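PDB 2JFN: glutamate racemase from Escherichia coli, which is an alpha/beta enzyme of the aspartate/glutamate/hydantoin racemase family, modelled with glutamic acid and uridine-5'-diphosphate-N-acetylmuramoyl-L-alanine. Local coordinates for residues H48-F53 and A251-C256; F255-T260 and E279-L284. One frame throughout, in Å; residues are numbered along the deposited sequence.

Contact 1. Residues H48-F53 and A251-C256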
loop_
_atom_site.group_PDB
_atom_site.type_symbol
_atom_site.label_atom_id
_atom_site.label_comp_id
_atom_site.label_asym_id
_atom_site.label_seq_id
_atom_site.Cartn_x
_atom_site.Cartn_y
_atom_site.Cartn_z
ATOM N N HIS A 48 8.516 13.958 9.939
ATOM C CA HIS A 48 9.800 13.504 9.411
ATOM C C HIS A 48 9.472 12.136 8.832
ATOM O O HIS A 48 9.385 11.148 9.566
ATOM C CB HIS A 48 10.847 13.329 10.511
ATOM C CG HIS A 48 12.081 12.608 10.053
ATOM N ND1 HIS A 48 12.675 11.603 10.787
ATOM C CD2 HIS A 48 12.837 12.755 8.939
ATOM C CE1 HIS A 48 13.744 11.163 10.146
ATOM N NE2 HIS A 48 13.864 11.846 9.021
ATOM N N TYR A 49 9.275 12.085 7.524
ATOM C CA TYR A 49 8.922 10.836 6.874
ATOM C C TYR A 49 10.099 10.008 6.379
ATOM O O TYR A 49 11.099 10.533 5.880
ATOM C CB TYR A 49 7.984 11.094 5.688
ATOM C CG TYR A 49 6.595 11.565 6.063
ATOM C CD1 TYR A 49 6.253 12.916 6.006
ATOM C CD2 TYR A 49 5.613 10.651 6.450
ATOM C CE1 TYR A 49 4.954 13.353 6.318
ATOM C CE2 TYR A 49 4.319 11.070 6.768
ATOM C CZ TYR A 49 3.997 12.423 6.697
ATOM O OH TYR A 49 2.710 12.828 6.993
ATOM N N ILE A 50 9.959 8.702 6.539
ATOM C CA ILE A 50 10.947 7.757 6.061
ATOM C C ILE A 50 10.153 6.795 5.195
ATOM O O ILE A 50 9.174 6.204 5.659
ATOM C CB ILE A 50 11.579 6.939 7.201
ATOM C CG1 ILE A 50 12.343 7.859 8.158
ATOM C CG2 ILE A 50 12.516 5.880 6.617
ATOM C CD1 ILE A 50 12.717 7.177 9.467
ATOM N N TYR A 51 10.546 6.663 3.934
ATOM C CA TYR A 51 9.877 5.727 3.045
ATOM C C TYR A 51 10.863 4.600 2.798
ATOM O O TYR A 51 12.012 4.842 2.424
ATOM C CB TYR A 51 9.503 6.378 1.709
ATOM C CG TYR A 51 8.647 5.468 0.842
ATOM C CD1 TYR A 51 9.198 4.733 -0.209
ATOM C CD2 TYR A 51 7.293 5.290 1.126
ATOM C CE1 TYR A 51 8.415 3.833 -0.951
ATOM C CE2 TYR A 51 6.503 4.401 0.392
ATOM C CZ TYR A 51 7.066 3.673 -0.639
ATOM O OH TYR A 51 6.273 2.771 -1.327
ATOM N N ALA A 52 10.425 3.369 3.021
ATOM C CA ALA A 52 11.296 2.222 2.800
ATOM C C ALA A 52 10.602 1.213 1.904
ATOM O O ALA A 52 9.440 0.862 2.130
ATOM C CB ALA A 52 11.660 1.574 4.133
ATOM N N PHE A 53 11.305 0.759 0.874
ATOM C CA PHE A 53 10.736 -0.231 -0.020
ATOM C C PHE A 53 11.712 -1.391 -0.227
ATOM O O PHE A 53 12.922 -1.196 -0.380
ATOM C CB PHE A 53 10.305 0.417 -1.356
ATOM C CG PHE A 53 11.420 1.084 -2.123
ATOM C CD1 PHE A 53 11.947 0.482 -3.265
ATOM C CD2 PHE A 53 11.910 2.327 -1.732
ATOM C CE1 PHE A 53 12.945 1.112 -4.010
ATOM C CE2 PHE A 53 12.912 2.971 -2.469
ATOM C CZ PHE A 53 13.429 2.359 -3.612
ATOM N N ALA A 251 15.702 15.956 7.087
ATOM C CA ALA A 251 14.752 15.982 5.982
ATOM C C ALA A 251 14.233 14.575 5.702
ATOM O O ALA A 251 14.822 13.591 6.148
ATOM C CB ALA A 251 15.418 16.547 4.738
ATOM N N ASN A 252 13.132 14.486 4.962
ATOM C CA ASN A 252 12.542 13.196 4.627
ATOM C C ASN A 252 13.543 12.364 3.844
ATOM O O ASN A 252 14.302 12.892 3.038
ATOM C CB ASN A 252 11.277 13.374 3.786
ATOM C CG ASN A 252 10.223 14.195 4.486
ATOM O OD1 ASN A 252 10.116 14.175 5.714
ATOM N ND2 ASN A 252 9.422 14.911 3.710
ATOM N N ILE A 253 13.538 11.059 4.074
ATOM C CA ILE A 253 14.473 10.189 3.372
ATOM C C ILE A 253 13.824 8.884 2.905
ATOM O O ILE A 253 12.886 8.377 3.531
ATOM C CB ILE A 253 15.685 9.873 4.283
ATOM C CG1 ILE A 253 16.728 9.054 3.524
ATOM C CG2 ILE A 253 15.223 9.123 5.517
ATOM C CD1 ILE A 253 17.952 8.740 4.358
ATOM N N ALA A 254 14.312 8.362 1.782
ATOM C CA ALA A 254 13.810 7.110 1.236
ATOM C C ALA A 254 14.918 6.067 1.345
ATOM O O ALA A 254 16.091 6.367 1.095
ATOM C CB ALA A 254 13.396 7.289 -0.227
ATOM N N PHE A 255 14.542 4.855 1.737
ATOM C CA PHE A 255 15.484 3.744 1.869
ATOM C C PHE A 255 15.133 2.599 0.920
ATOM O O PHE A 255 13.973 2.191 0.823
ATOM C CB PHE A 255 15.460 3.153 3.281
ATOM C CG PHE A 255 16.155 3.982 4.322
ATOM C CD1 PHE A 255 15.488 4.336 5.491
ATOM C CD2 PHE A 255 17.480 4.373 4.158
ATOM C CE1 PHE A 255 16.126 5.069 6.487
ATOM C CE2 PHE A 255 18.136 5.107 5.149
ATOM C CZ PHE A 255 17.455 5.458 6.318
ATOM N N CYS A 256 16.129 2.076 0.217
ATOM C CA CYS A 256 15.896 0.911 -0.631
ATOM C C CYS A 256 16.744 -0.171 0.045
ATOM O O CYS A 256 17.584 0.144 0.894
ATOM C CB CYS A 256 16.354 1.158 -2.075
ATOM S SG CYS A 256 18.095 1.573 -2.275
HETATM O O HOH W 1 15.986 11.441 7.476
#

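Contact 2. Residues F255-T260 and E279-L284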
loop_
_atom_site.group_PDB
_atom_site.type_symbol
_atom_site.label_atom_id
_atom_site.label_comp_id
_atom_site.label_asym_id
_atom_site.label_seq_id
_atom_site.Cartn_x
_atom_site.Cartn_y
_atom_site.Cartn_z
ATOM N N PHE A 255 14.542 4.855 1.737
ATOM C CA PHE A 255 15.484 3.744 1.869
ATOM C C PHE A 255 15.133 2.599 0.920
ATOM O O PHE A 255 13.973 2.191 0.823
ATOM C CB PHE A 255 15.460 3.153 3.281
ATOM C CG PHE A 255 16.155 3.982 4.322
ATOM C CD1 PHE A 255 15.488 4.336 5.491
ATOM C CD2 PHE A 255 17.480 4.373 4.158
ATOM C CE1 PHE A 255 16.126 5.069 6.487
ATOM C CE2 PHE A 255 18.136 5.107 5.149
ATOM C CZ PHE A 255 17.455 5.458 6.318
ATOM N N CYS A 256 16.129 2.076 0.217
ATOM C CA CYS A 256 15.896 0.911 -0.631
ATOM C C CYS A 256 16.744 -0.171 0.045
ATOM O O CYS A 256 17.584 0.144 0.894
ATOM C CB CYS A 256 16.354 1.158 -2.075
ATOM S SG CYS A 256 18.095 1.573 -2.275
ATOM N N MET A 257 16.531 -1.439 -0.295
ATOM C CA MET A 257 17.321 -2.493 0.341
ATOM C C MET A 257 18.562 -2.842 -0.480
ATOM O O MET A 257 19.460 -3.535 -0.003
ATOM C CB MET A 257 16.464 -3.743 0.578
ATOM C CG MET A 257 15.218 -3.490 1.433
ATOM S SD MET A 257 15.515 -2.522 2.954
ATOM C CE MET A 257 14.224 -1.264 2.813
ATOM N N ALA A 258 18.609 -2.340 -1.707
ATOM C CA ALA A 258 19.742 -2.567 -2.595
ATOM C C ALA A 258 19.788 -1.418 -3.586
ATOM O O ALA A 258 18.780 -1.085 -4.206
ATOM C CB ALA A 258 19.588 -3.893 -3.336
ATOM N N MET A 259 20.957 -0.805 -3.726
ATOM C CA MET A 259 21.116 0.312 -4.645
ATOM C C MET A 259 21.284 -0.247 -6.051
ATOM O O MET A 259 22.399 -0.370 -6.559
ATOM C CB MET A 259 22.333 1.145 -4.242
ATOM C CG MET A 259 22.386 2.523 -4.872
ATOM S SD MET A 259 20.961 3.540 -4.435
ATOM C CE MET A 259 21.351 4.005 -2.773
ATOM N N THR A 260 20.161 -0.596 -6.666
ATOM C CA THR A 260 20.135 -1.161 -8.007
ATOM C C THR A 260 19.688 -0.108 -9.010
ATOM O O THR A 260 19.213 0.964 -8.631
ATOM C CB THR A 260 19.123 -2.308 -8.095
ATOM O OG1 THR A 260 17.800 -1.777 -7.921
ATOM C CG2 THR A 260 19.393 -3.347 -7.024
ATOM N N GLU A 279 18.756 6.282 0.027
ATOM C CA GLU A 279 19.924 5.579 0.546
ATOM C C GLU A 279 19.631 4.093 0.715
ATOM O O GLU A 279 18.470 3.676 0.794
ATOM C CB GLU A 279 20.347 6.144 1.910
ATOM C CG GLU A 279 20.875 7.572 1.894
ATOM C CD GLU A 279 21.265 8.062 3.278
ATOM O OE1 GLU A 279 21.502 9.282 3.438
ATOM O OE2 GLU A 279 21.341 7.231 4.209
ATOM N N LYS A 280 20.694 3.297 0.770
ATOM C CA LYS A 280 20.553 1.866 0.966
ATOM C C LYS A 280 20.487 1.587 2.460
ATOM O O LYS A 280 21.265 2.135 3.237
ATOM C CB LYS A 280 21.742 1.107 0.370
ATOM C CG LYS A 280 21.778 -0.361 0.794
ATOM C CD LYS A 280 22.884 -1.124 0.099
ATOM C CE LYS A 280 22.941 -2.570 0.575
ATOM N NZ LYS A 280 23.901 -3.369 -0.252
ATOM N N LEU A 281 19.548 0.739 2.859
ATOM C CA LEU A 281 19.407 0.381 4.260
ATOM C C LEU A 281 19.980 -1.017 4.469
ATOM O O LEU A 281 19.648 -1.942 3.728
ATOM C CB LEU A 281 17.934 0.392 4.666
ATOM C CG LEU A 281 17.645 0.025 6.122
ATOM C CD1 LEU A 281 18.166 1.118 7.042
ATOM C CD2 LEU A 281 16.144 -0.163 6.308
ATOM N N ALA A 282 20.842 -1.166 5.468
ATOM C CA ALA A 282 21.443 -2.465 5.767
ATOM C C ALA A 282 20.464 -3.277 6.610
ATOM O O ALA A 282 20.127 -2.884 7.724
ATOM C CB ALA A 282 22.756 -2.276 6.528
ATOM N N VAL A 283 20.019 -4.411 6.076
ATOM C CA VAL A 283 19.064 -5.269 6.773
ATOM C C VAL A 283 19.663 -6.611 7.205
ATOM O O VAL A 283 20.500 -7.181 6.501
ATOM C CB VAL A 283 17.844 -5.555 5.877
ATOM C CG1 VAL A 283 16.849 -6.430 6.614
ATOM C CG2 VAL A 283 17.199 -4.248 5.449
ATOM N N LEU A 284 19.223 -7.113 8.358
ATOM C CA LEU A 284 19.698 -8.396 8.885
ATOM C C LEU A 284 18.579 -9.435 8.848
ATOM O O LEU A 284 18.290 -10.081 9.861
ATOM C CB LEU A 284 20.170 -8.245 10.336
ATOM C CG LEU A 284 21.152 -7.135 10.709
ATOM C CD1 LEU A 284 21.583 -7.326 12.159
ATOM C CD2 LEU A 284 22.360 -7.166 9.787
HETATM O O HOH W 2 19.707 -4.265 2.526
HETATM O O HOH W 3 21.658 -5.416 -0.744
HETATM O O HOH W 4 23.411 -1.958 -2.815
#

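Contact 1. Residues H48-F53 and A251-C256
Phe255 CD1 meets Ile50 CG2 at 3.5 Å, the two side chains crossing obliquely. Ala52 and Ile253 lie on this same face of the sheet. The backbone of Phe255 is bonded on both sides of the residue: Phe255 N donates to Tyr51 O, and Phe255 O accepts from Phe53 N at 3.0 Å.

The other face carries Tyr51, Ala254 and Phe53. Phe53 has CG between its own backbone N and carbonyl carbon (chi1 60°), and its ring leans across to the partner strand. Cys256 CA sits over one face, 4.2 Å from the ring centroid, in a CH-pi contact displaced toward the rim, while Cys256 CB comes within 3.5 Å of Phe53 CZ.

Asn252 illustrates how a side chain can prolong a ladder of backbone bonds. Its OD1 accepts a hydrogen bond from Tyr49 N at 2.9 Å, the donor standing well above the amide carbonyl plane, and ND2 is secured by Gly274 O. From there the regular pattern takes over, with Ile253 N bonded to Tyr49 O and Tyr51 N to Ile253 O. Beside this end, a water links His48 NE2 (2.7 Å) with Ala251 O, which accepts from it; His48 ND1 is bonded to Thr23 OG1.

The segment axes diverge by only 18°. Strand 48-53 also pairs with 21-28 and strand 253-256 with 277-280, so the contact is an interior parallel pairing of the helix-flanked sheet in an alpha/beta fold.

Contact 2. Residues F255-T260 and E279-L284
Leu281 sets a methyl almost exactly over the centre of the Phe255 ring: CD1 is 4.2 Å from the centroid and just 2° off the ring normal, a CH-pi contact. Leu281 CB lies 4.0 Å from Phe255 CG. Glu279 O approaches the ring in its plane, at the edge. The Glu279 side chain runs alongside Phe255, its OE2 salt-bridged to Arg82 of helix 65-82.

Two backbone bonds join the segments, Cys256 N to Glu279 O and Leu281 N to Cys256 O, the second at 2.8 Å. They close a beta-alpha-beta crossover: the chain leaves strand 253-256, passes through helices 261-264 and 267-272, and returns as the parallel strand 277-280. Thr260 is the N-cap of the first of these helices, its OG1 accepting from Ala263 N.

Waters add further links between the segments. Met257 O accepts from two of them, one shared with Leu281 O and the other with Lys280 NZ. The fully extended lysine brings CE within 3.7 Å of Met257 O, and NZ also donates to a water that accepts from Met259 N. On the apolar side Met257 bends at chi2 and chi3; SD meets Val283 CG2 at 3.5 Å and CE lies 4.1 Å from Leu281 CD2. Met259 CE, at the end of another bent chain, touches the backbone at Lys280 N.

Followed from the N terminus, the chain lays down strand 48-53 early and returns to it only at 251-256, so contact 1 closes a loop of 197 residues that contains the whole of the second, four-stranded sheet. Contact 2 starts before contact 1 has ended, sharing Phe255 and Cys256, and closes a loop of 18 residues, mostly helical. The loops therefore follow one another and neither nests in the other. Strand 253-256 is the common element, flanked by 48-53 and 277-280. A probable hydrogen bond from Glu279 N to Ala254 O (2.9 Å) and packing of Met257 CE on Ala52 CB connect the two contacts, so strand 277-280 is joined to the early strand 48-53 through strand 253-256.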